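Local coordinates for protein racemase (PDB 3MKC) that is of unknown function but belongs to the mandelate racemase/muconate lactonizing enzyme family of the enolase superfamily, at residues 210-215 with 235-240; 244-249 with 273-278; 251-256 with 280-285. All coordinates share one frame; numbering follows the deposited sequence.

In the fold
All three contacts lie in the enolase C-terminal domain-like part of the chain, a TIM-barrel-type fold, and on the same side of the chain's centre. Interaction 1 comes first and closes before the others open. It pairs strands 207-211 and 236-238. Helix 246-255 follows and serves both interaction 2 and interaction 3. These two alternate along the chain: the helix meets helix 268-277 in one and the turn leading to strand 283-284 in the other. Centres of interactions 2 and 3 are about 8 Å apart; interaction 1 lies about 15 Å from interaction 2 and 11 Å from interaction 3. Together they join neighbouring strands, neighbouring outer helices, and a helix to the loop entering the next strand.

Interaction 1: residues 210-215 with 235-240; sequences VDYLYR and YFAEAT
Tyr214 lays one ring face on Ala239. The methyl CB of Ala239 sits over the ring centre, 3.4 Å from the centroid of Tyr214, a CH-pi contact. The first side-chain bond of Tyr214 points away from 235-240, but CG stands anti to the carbonyl carbon (chi1 -53°), bringing the ring over Ala239. The phenol OH hydrogen-bonds to Glu264. The backbone adds a second hold: Tyr214 N donates to Ala239 O at 2.8 Å.
Asp211 and Glu238 stack their carboxylates, the planes 26° apart. Asp211 OD2 and Glu238 OE2 are 3.4 Å apart; both are acceptors, without a hydrogen bond. Asp211 OD1 takes Leu213 N from above the carboxylate plane at 2.8 Å, forming an Asx turn. Glu238 OE1 makes a salt bridge with Lys177. Both acids lie at the C-terminal ends of their strands, where TIM-barrel enzymes carry the active site, so this is probably the active-site side.
The Tyr212 ring turns its edge to Glu238 O, 3.4 Å from Tyr212 CD2. Its OH reaches Phe236 O through a water. Between the parallel strands, Glu238 N donates to Val210 O at 2.7 Å, and Tyr212 N to Glu238 O at 2.8 Å.
This is a beta-alpha-beta unit, with helix 219-228 as the crossover. Leu225 and Leu226 of that helix cover Tyr212, helix 188-202 packs on Val210, and strand 175-179 flanks strand 207-211 on its other edge.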
loop_
_atom_site.group_PDB
_atom_site.type_symbol
_atom_site.label_atom_id
_atom_site.label_comp_id
_atom_site.label_asym_id
_atom_site.label_seq_id
_atom_site.Cartn_x
_atom_site.Cartn_y
_atom_site.Cartn_z
ATOM N N VAL A 210 8.583 -2.310 -13.227
ATOM C CA VAL A 210 8.444 -1.045 -13.943
ATOM C C VAL A 210 7.045 -0.444 -13.831
ATOM O O VAL A 210 6.042 -1.135 -14.031
ATOM C CB VAL A 210 8.777 -1.214 -15.443
ATOM C CG1 VAL A 210 8.761 0.148 -16.135
ATOM C CG2 VAL A 210 10.141 -1.879 -15.603
ATOM N N ASP A 211 7.002 0.846 -13.509
ATOM C CA ASP A 211 5.760 1.599 -13.376
ATOM C C ASP A 211 5.713 2.539 -14.570
ATOM O O ASP A 211 6.515 3.471 -14.665
ATOM C CB ASP A 211 5.773 2.400 -12.065
ATOM C CG ASP A 211 4.545 3.291 -11.895
ATOM O OD1 ASP A 211 3.661 3.293 -12.775
ATOM O OD2 ASP A 211 4.467 3.992 -10.865
ATOM N N TYR A 212 4.788 2.287 -15.488
ATOM C CA TYR A 212 4.671 3.108 -16.685
ATOM C C TYR A 212 3.817 4.359 -16.467
ATOM O O TYR A 212 3.643 5.172 -17.374
ATOM C CB TYR A 212 4.136 2.248 -17.836
ATOM C CG TYR A 212 5.085 1.128 -18.221
ATOM C CD1 TYR A 212 6.067 1.318 -19.192
ATOM C CD2 TYR A 212 5.023 -0.107 -17.588
ATOM C CE1 TYR A 212 6.967 0.298 -19.522
ATOM C CE2 TYR A 212 5.910 -1.126 -17.903
ATOM C CZ TYR A 212 6.883 -0.921 -18.872
ATOM O OH TYR A 212 7.763 -1.938 -19.185
ATOM N N LEU A 213 3.308 4.509 -15.248
ATOM C CA LEU A 213 2.502 5.662 -14.866
ATOM C C LEU A 213 1.361 6.053 -15.798
ATOM O O LEU A 213 1.145 7.238 -16.069
ATOM C CB LEU A 213 3.412 6.876 -14.630
ATOM C CG LEU A 213 4.253 6.787 -13.357
ATOM C CD1 LEU A 213 5.404 7.794 -13.407
ATOM C CD2 LEU A 213 3.359 7.035 -12.148
ATOM N N TYR A 214 0.644 5.052 -16.299
ATOM C CA TYR A 214 -0.518 5.288 -17.141
ATOM C C TYR A 214 -0.272 6.149 -18.376
ATOM O O TYR A 214 -1.114 6.965 -18.741
ATOM C CB TYR A 214 -1.611 5.924 -16.281
ATOM C CG TYR A 214 -1.912 5.136 -15.024
ATOM C CD1 TYR A 214 -2.596 3.926 -15.089
ATOM C CD2 TYR A 214 -1.472 5.577 -13.770
ATOM C CE1 TYR A 214 -2.834 3.173 -13.953
ATOM C CE2 TYR A 214 -1.706 4.827 -12.619
ATOM C CZ TYR A 214 -2.389 3.621 -12.723
ATOM O OH TYR A 214 -2.614 2.853 -11.608
ATOM N N ARG A 215 0.863 5.959 -19.037
ATOM C CA ARG A 215 1.151 6.763 -20.218
ATOM C C ARG A 215 0.544 6.191 -21.500
ATOM O O ARG A 215 0.584 6.843 -22.536
ATOM C CB ARG A 215 2.667 6.926 -20.396
ATOM C CG ARG A 215 3.397 5.645 -20.720
ATOM C CD ARG A 215 4.923 5.810 -20.678
ATOM N NE ARG A 215 5.462 6.700 -21.710
ATOM C CZ ARG A 215 5.717 7.995 -21.532
ATOM N NH1 ARG A 215 5.477 8.571 -20.362
ATOM N NH2 ARG A 215 6.232 8.715 -22.521
ATOM N N TYR A 235 10.185 -8.170 -13.729
ATOM C CA TYR A 235 9.237 -8.829 -12.843
ATOM C C TYR A 235 7.793 -8.500 -13.207
ATOM O O TYR A 235 6.944 -9.387 -13.237
ATOM C CB TYR A 235 9.490 -8.439 -11.389
ATOM C CG TYR A 235 8.743 -9.330 -10.434
ATOM C CD1 TYR A 235 9.355 -10.453 -9.877
ATOM C CD2 TYR A 235 7.401 -9.095 -10.140
ATOM C CE1 TYR A 235 8.651 -11.317 -9.049
ATOM C CE2 TYR A 235 6.690 -9.951 -9.325
ATOM C CZ TYR A 235 7.312 -11.062 -8.781
ATOM O OH TYR A 235 6.591 -11.934 -7.991
ATOM N N PHE A 236 7.504 -7.226 -13.456
ATOM C CA PHE A 236 6.154 -6.864 -13.852
ATOM C C PHE A 236 6.020 -5.524 -14.553
ATOM O O PHE A 236 6.953 -4.714 -14.561
ATOM C CB PHE A 236 5.170 -6.976 -12.663
ATOM C CG PHE A 236 5.323 -5.918 -11.577
ATOM C CD1 PHE A 236 5.397 -4.557 -11.880
ATOM C CD2 PHE A 236 5.252 -6.295 -10.238
ATOM C CE1 PHE A 236 5.392 -3.591 -10.860
ATOM C CE2 PHE A 236 5.244 -5.343 -9.207
ATOM C CZ PHE A 236 5.313 -3.988 -9.519
ATOM N N ALA A 237 4.859 -5.321 -15.171
ATOM C CA ALA A 237 4.553 -4.093 -15.883
ATOM C C ALA A 237 3.361 -3.459 -15.172
ATOM O O ALA A 237 2.242 -3.970 -15.240
ATOM C CB ALA A 237 4.208 -4.399 -17.319
ATOM N N GLU A 238 3.623 -2.349 -14.489
ATOM C CA GLU A 238 2.606 -1.628 -13.726
ATOM C C GLU A 238 2.054 -0.385 -14.421
ATOM O O GLU A 238 2.775 0.313 -15.124
ATOM C CB GLU A 238 3.204 -1.208 -12.384
ATOM C CG GLU A 238 2.334 -0.292 -11.552
ATOM C CD GLU A 238 3.018 0.112 -10.260
ATOM O OE1 GLU A 238 3.807 -0.698 -9.735
ATOM O OE2 GLU A 238 2.756 1.229 -9.772
ATOM N N ALA A 239 0.774 -0.111 -14.197
ATOM C CA ALA A 239 0.126 1.060 -14.768
ATOM C C ALA A 239 0.420 1.227 -16.256
ATOM O O ALA A 239 0.855 2.288 -16.706
ATOM C CB ALA A 239 0.565 2.304 -14.002
ATOM N N THR A 240 0.188 0.164 -17.015
ATOM C CA THR A 240 0.412 0.196 -18.452
ATOM C C THR A 240 -0.761 0.897 -19.130
ATOM O O THR A 240 -0.579 1.860 -19.870
ATOM C CB THR A 240 0.527 -1.225 -19.024
ATOM O OG1 THR A 240 -0.612 -1.990 -18.614
ATOM C CG2 THR A 240 1.793 -1.903 -18.520
HETATM O O HOH W 1 7.765 -4.109 -17.589
#

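Interaction 2: residues 244-249 with 273-278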
loop_
_atom_site.group_PDB
_atom_site.type_symbol
_atom_site.label_atom_id
_atom_site.label_comp_id
_atom_site.label_asym_id
_atom_site.label_seq_id
_atom_site.Cartn_x
_atom_site.Cartn_y
_atom_site.Cartn_z
ATOM N N ASP A 244 -9.367 2.101 -15.686
ATOM C CA ASP A 244 -10.735 1.611 -15.906
ATOM C C ASP A 244 -10.787 0.577 -17.027
ATOM O O ASP A 244 -11.773 -0.148 -17.172
ATOM C CB ASP A 244 -11.685 2.751 -16.306
ATOM C CG ASP A 244 -11.925 3.748 -15.190
ATOM O OD1 ASP A 244 -12.324 3.325 -14.087
ATOM O OD2 ASP A 244 -11.732 4.961 -15.434
ATOM N N ASP A 245 -9.728 0.528 -17.826
ATOM C CA ASP A 245 -9.646 -0.366 -18.972
ATOM C C ASP A 245 -9.285 -1.801 -18.600
ATOM O O ASP A 245 -8.249 -2.311 -19.005
ATOM C CB ASP A 245 -8.624 0.211 -19.966
ATOM C CG ASP A 245 -8.597 -0.521 -21.296
ATOM O OD1 ASP A 245 -9.530 -1.311 -21.580
ATOM O OD2 ASP A 245 -7.631 -0.279 -22.067
ATOM N N LEU A 246 -10.143 -2.453 -17.828
ATOM C CA LEU A 246 -9.866 -3.826 -17.441
ATOM C C LEU A 246 -9.756 -4.759 -18.634
ATOM O O LEU A 246 -8.860 -5.599 -18.680
ATOM C CB LEU A 246 -10.932 -4.342 -16.474
ATOM C CG LEU A 246 -10.542 -4.111 -15.009
ATOM C CD1 LEU A 246 -10.385 -2.624 -14.742
ATOM C CD2 LEU A 246 -11.595 -4.713 -14.098
ATOM N N SER A 247 -10.661 -4.620 -19.601
ATOM C CA SER A 247 -10.610 -5.484 -20.772
ATOM C C SER A 247 -9.289 -5.301 -21.516
ATOM O O SER A 247 -8.786 -6.233 -22.124
ATOM C CB SER A 247 -11.799 -5.207 -21.707
ATOM O OG SER A 247 -11.924 -3.827 -22.005
ATOM N N GLY A 248 -8.730 -4.095 -21.456
ATOM C CA GLY A 248 -7.469 -3.839 -22.126
ATOM C C GLY A 248 -6.341 -4.600 -21.452
ATOM O O GLY A 248 -5.449 -5.126 -22.111
ATOM N N HIS A 249 -6.370 -4.662 -20.126
ATOM C CA HIS A 249 -5.336 -5.397 -19.425
ATOM C C HIS A 249 -5.405 -6.884 -19.806
ATOM O O HIS A 249 -4.379 -7.543 -19.963
ATOM C CB HIS A 249 -5.488 -5.219 -17.912
ATOM C CG HIS A 249 -5.077 -3.867 -17.421
ATOM N ND1 HIS A 249 -5.805 -2.724 -17.679
ATOM C CD2 HIS A 249 -4.006 -3.473 -16.693
ATOM C CE1 HIS A 249 -5.202 -1.684 -17.131
ATOM N NE2 HIS A 249 -4.106 -2.112 -16.527
ATOM N N GLU A 273 -11.944 -8.310 -7.362
ATOM C CA GLU A 273 -12.429 -9.514 -8.017
ATOM C C GLU A 273 -12.579 -9.277 -9.517
ATOM O O GLU A 273 -12.256 -10.152 -10.316
ATOM C CB GLU A 273 -13.773 -9.946 -7.416
ATOM C CG GLU A 273 -14.357 -11.214 -8.029
ATOM C CD GLU A 273 -15.097 -10.951 -9.331
ATOM O OE1 GLU A 273 -15.870 -9.970 -9.383
ATOM O OE2 GLU A 273 -14.917 -11.728 -10.299
ATOM N N GLU A 274 -13.058 -8.093 -9.898
ATOM C CA GLU A 274 -13.236 -7.791 -11.315
ATOM C C GLU A 274 -11.863 -7.711 -11.995
ATOM O O GLU A 274 -11.702 -8.127 -13.141
ATOM C CB GLU A 274 -14.017 -6.476 -11.487
ATOM C CG GLU A 274 -14.276 -6.095 -12.934
ATOM C CD GLU A 274 -15.113 -4.833 -13.085
ATOM O OE1 GLU A 274 -15.058 -3.958 -12.191
ATOM O OE2 GLU A 274 -15.814 -4.707 -14.115
ATOM N N TRP A 275 -10.869 -7.177 -11.293
ATOM C CA TRP A 275 -9.534 -7.122 -11.881
ATOM C C TRP A 275 -9.029 -8.537 -12.128
ATOM O O TRP A 275 -8.361 -8.806 -13.119
ATOM C CB TRP A 275 -8.554 -6.413 -10.956
ATOM C CG TRP A 275 -8.572 -4.935 -11.107
ATOM C CD1 TRP A 275 -9.276 -4.043 -10.354
ATOM C CD2 TRP A 275 -7.847 -4.167 -12.074
ATOM N NE1 TRP A 275 -9.029 -2.762 -10.788
ATOM C CE2 TRP A 275 -8.155 -2.810 -11.843
ATOM C CE3 TRP A 275 -6.965 -4.494 -13.115
ATOM C CZ2 TRP A 275 -7.612 -1.775 -12.615
ATOM C CZ3 TRP A 275 -6.425 -3.462 -13.888
ATOM C CH2 TRP A 275 -6.752 -2.120 -13.631
ATOM N N ILE A 276 -9.346 -9.448 -11.217
ATOM C CA ILE A 276 -8.897 -10.825 -11.373
ATOM C C ILE A 276 -9.565 -11.548 -12.545
ATOM O O ILE A 276 -8.888 -12.073 -13.430
ATOM C CB ILE A 276 -9.163 -11.656 -10.097
ATOM C CG1 ILE A 276 -8.221 -11.214 -8.976
ATOM C CG2 ILE A 276 -8.981 -13.145 -10.388
ATOM C CD1 ILE A 276 -8.510 -11.897 -7.651
ATOM N N THR A 277 -10.892 -11.572 -12.547
ATOM C CA THR A 277 -11.616 -12.294 -13.593
ATOM C C THR A 277 -11.735 -11.604 -14.944
ATOM O O THR A 277 -11.652 -12.262 -15.978
ATOM C CB THR A 277 -13.036 -12.670 -13.122
ATOM O OG1 THR A 277 -13.799 -11.478 -12.910
ATOM C CG2 THR A 277 -12.972 -13.459 -11.826
ATOM N N LYS A 278 -11.935 -10.289 -14.951
ATOM C CA LYS A 278 -12.077 -9.564 -16.213
ATOM C C LYS A 278 -10.739 -9.021 -16.697
ATOM O O LYS A 278 -10.432 -9.063 -17.891
ATOM C CB LYS A 278 -13.067 -8.404 -16.062
ATOM C CG LYS A 278 -13.422 -7.736 -17.385
ATOM C CD LYS A 278 -14.148 -6.411 -17.179
ATOM C CE LYS A 278 -15.508 -6.399 -17.857
ATOM N NZ LYS A 278 -16.503 -7.266 -17.157
#
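Glu274 is the first residue of 273-278 to meet the other segment, at Leu246. The contact joins two successive outer helices of the TIM-barrel-type domain, 246-255 and 268-277, near the start of the former and the end of the latter. No hydrogen bond crosses between the segments; side-chain packing holds them.
The Glu274 chain lies beside Leu246 CD2. It is extended and crosses the leucine at about a right angle. Its aliphatic part does the touching.
Trp275 carries most of the contact from its side. Leu246 CD1 lies over one face of the indole, 3.7 Å from the centroid of the six-membered ring of Trp275, in a CH-pi contact offset toward the rim. The far edge of the indole points at His249. There CZ3 of Trp275 stands over the centre of the imidazole face, and the two planes meet at 83°, a T-shaped pair. His249 ND1 donates to Asp245 O at 2.8 Å, with the acceptor in the ring plane. This bond helps hold the ring's rotation and so the face it offers to the indole. Asp245 is the N-cap of helix 246-255, and its side-chain OD1 accepts a weak capping bond from Gly248 N. His243 adds another edge-to-face contact to Trp275.
Lys278 completes the contact. Its chain bends only beyond CD, at chi3 and chi4, and its end leads away. Lys278 CD itself rests 3.9 Å from Leu246 CB.

Interaction 3: residues 251-256 with 280-285; sequences KLVENT and KVHLLQ
Val253 CG2 approaches the His282 imidazole obliquely. The nearest ring atom is His282 CE1, 4.0 Å from Val253 CG2, and Val253 CG1 is equally near that carbon. The two side chains slide past each other in opposite directions. The other flat group is the carboxylate of Glu254. Lys280 NZ reaches its OE2 on the anti side, 29° out of the carboxylate plane. The distance from Lys280 NZ to Glu254 OE2 is 2.7 Å, a hydrogen-bonded salt bridge near the surface. Both chains are extended beyond CG, and they cross obliquely.
Val253 also packs on backbone. Its CG2, placed anti to the carbonyl carbon, lies 3.3 Å from Lys280 O. Lys280 is the first residue to leave the helical conformation after helix 268-277, and its phi is positive (59°). The contact thus sets one face of helix 246-255 against the turn that leads into strand 283-284. In terms of the barrel domain, it joins an outer helix to the loop entering the next strand but one, since strand 261-262 comes between them in the chain.
Around the contact, Leu252 packs on Val222 of helix 219-228, and Asn255 O bonds to Asn227. Val281 packs on Trp275 of helix 268-277. Strand 283-284 runs between the parallel strands 261-262 and 310-311.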
loop_
_atom_site.group_PDB
_atom_site.type_symbol
_atom_site.label_atom_id
_atom_site.label_comp_id
_atom_site.label_asym_id
_atom_site.label_seq_id
_atom_site.Cartn_x
_atom_site.Cartn_y
_atom_site.Cartn_z
ATOM N N LYS A 251 -6.130 -8.093 -22.570
ATOM C CA LYS A 251 -5.483 -8.206 -23.872
ATOM C C LYS A 251 -3.983 -8.339 -23.689
ATOM O O LYS A 251 -3.345 -9.186 -24.319
ATOM C CB LYS A 251 -5.783 -6.978 -24.733
ATOM C CG LYS A 251 -7.181 -6.941 -25.321
ATOM C CD LYS A 251 -7.356 -8.017 -26.376
ATOM C CE LYS A 251 -8.594 -7.775 -27.223
ATOM N NZ LYS A 251 -9.849 -7.935 -26.440
ATOM N N LEU A 252 -3.415 -7.495 -22.831
ATOM C CA LEU A 252 -1.978 -7.545 -22.571
ATOM C C LEU A 252 -1.609 -8.909 -22.020
ATOM O O LEU A 252 -0.581 -9.479 -22.380
ATOM C CB LEU A 252 -1.565 -6.468 -21.566
ATOM C CG LEU A 252 -1.645 -5.015 -22.025
ATOM C CD1 LEU A 252 -1.144 -4.099 -20.910
ATOM C CD2 LEU A 252 -0.799 -4.830 -23.281
ATOM N N VAL A 253 -2.443 -9.431 -21.131
ATOM C CA VAL A 253 -2.171 -10.742 -20.554
ATOM C C VAL A 253 -2.206 -11.816 -21.630
ATOM O O VAL A 253 -1.352 -12.698 -21.684
ATOM C CB VAL A 253 -3.199 -11.105 -19.461
ATOM C CG1 VAL A 253 -3.021 -12.579 -19.034
ATOM C CG2 VAL A 253 -3.006 -10.193 -18.268
ATOM N N GLU A 254 -3.205 -11.728 -22.490
ATOM C CA GLU A 254 -3.376 -12.701 -23.558
ATOM C C GLU A 254 -2.332 -12.597 -24.656
ATOM O O GLU A 254 -2.023 -13.582 -25.325
ATOM C CB GLU A 254 -4.763 -12.527 -24.182
ATOM C CG GLU A 254 -5.891 -13.019 -23.303
ATOM C CD GLU A 254 -7.215 -12.348 -23.616
ATOM O OE1 GLU A 254 -7.368 -11.785 -24.724
ATOM O OE2 GLU A 254 -8.107 -12.397 -22.746
ATOM N N ASN A 255 -1.765 -11.413 -24.833
ATOM C CA ASN A 255 -0.820 -11.221 -25.926
ATOM C C ASN A 255 0.645 -10.920 -25.596
ATOM O O ASN A 255 1.416 -10.573 -26.485
ATOM C CB ASN A 255 -1.402 -10.156 -26.856
ATOM C CG ASN A 255 -2.742 -10.588 -27.455
ATOM O OD1 ASN A 255 -2.783 -11.405 -28.370
ATOM N ND2 ASN A 255 -3.843 -10.063 -26.916
ATOM N N THR A 256 1.026 -11.052 -24.328
ATOM C CA THR A 256 2.410 -10.823 -23.925
ATOM C C THR A 256 2.754 -11.857 -22.860
ATOM O O THR A 256 1.868 -12.558 -22.367
ATOM C CB THR A 256 2.620 -9.422 -23.301
ATOM O OG1 THR A 256 2.081 -9.411 -21.976
ATOM C CG2 THR A 256 1.934 -8.345 -24.129
ATOM N N LYS A 280 -7.870 -10.229 -15.724
ATOM C CA LYS A 280 -6.966 -11.366 -15.871
ATOM C C LYS A 280 -5.547 -11.031 -15.414
ATOM O O LYS A 280 -4.591 -11.731 -15.779
ATOM C CB LYS A 280 -6.919 -11.806 -17.337
ATOM C CG LYS A 280 -8.235 -12.312 -17.886
ATOM C CD LYS A 280 -8.040 -12.816 -19.314
ATOM C CE LYS A 280 -9.247 -13.599 -19.815
ATOM N NZ LYS A 280 -8.920 -14.341 -21.082
ATOM N N VAL A 281 -5.401 -9.973 -14.618
ATOM C CA VAL A 281 -4.072 -9.565 -14.166
ATOM C C VAL A 281 -3.343 -10.591 -13.297
ATOM O O VAL A 281 -3.969 -11.418 -12.639
ATOM C CB VAL A 281 -4.123 -8.188 -13.431
ATOM C CG1 VAL A 281 -4.640 -7.132 -14.386
ATOM C CG2 VAL A 281 -4.999 -8.265 -12.194
ATOM N N HIS A 282 -2.013 -10.544 -13.331
ATOM C CA HIS A 282 -1.188 -11.470 -12.553
ATOM C C HIS A 282 -0.977 -10.982 -11.143
ATOM O O HIS A 282 -0.634 -11.761 -10.265
ATOM C CB HIS A 282 0.231 -11.610 -13.124
ATOM C CG HIS A 282 0.298 -12.092 -14.535
ATOM N ND1 HIS A 282 -0.006 -11.290 -15.613
ATOM C CD2 HIS A 282 0.728 -13.269 -15.052
ATOM C CE1 HIS A 282 0.240 -11.948 -16.731
ATOM N NE2 HIS A 282 0.687 -13.151 -16.418
ATOM N N LEU A 283 -1.157 -9.686 -10.936
ATOM C CA LEU A 283 -0.873 -9.114 -9.633
ATOM C C LEU A 283 -1.761 -7.917 -9.317
ATOM O O LEU A 283 -2.011 -7.079 -10.180
ATOM C CB LEU A 283 0.607 -8.708 -9.632
ATOM C CG LEU A 283 1.348 -8.293 -8.365
ATOM C CD1 LEU A 283 2.839 -8.603 -8.540
ATOM C CD2 LEU A 283 1.119 -6.817 -8.090
ATOM N N LEU A 284 -2.223 -7.852 -8.070
ATOM C CA LEU A 284 -3.078 -6.768 -7.598
ATOM C C LEU A 284 -2.288 -5.840 -6.682
ATOM O O LEU A 284 -1.497 -6.297 -5.860
ATOM C CB LEU A 284 -4.262 -7.332 -6.820
ATOM C CG LEU A 284 -5.217 -8.225 -7.616
ATOM C CD1 LEU A 284 -6.187 -8.880 -6.650
ATOM C CD2 LEU A 284 -5.971 -7.393 -8.658
ATOM N N GLN A 285 -2.539 -4.540 -6.801
ATOM C CA GLN A 285 -1.828 -3.560 -5.996
ATOM C C GLN A 285 -2.722 -2.722 -5.079
ATOM O O GLN A 285 -2.368 -1.593 -4.721
ATOM C CB GLN A 285 -1.007 -2.652 -6.915
ATOM C CG GLN A 285 -0.044 -3.448 -7.794
ATOM C CD GLN A 285 0.756 -2.588 -8.754
ATOM O OE1 GLN A 285 0.202 -1.763 -9.474
ATOM N NE2 GLN A 285 2.069 -2.791 -8.775
#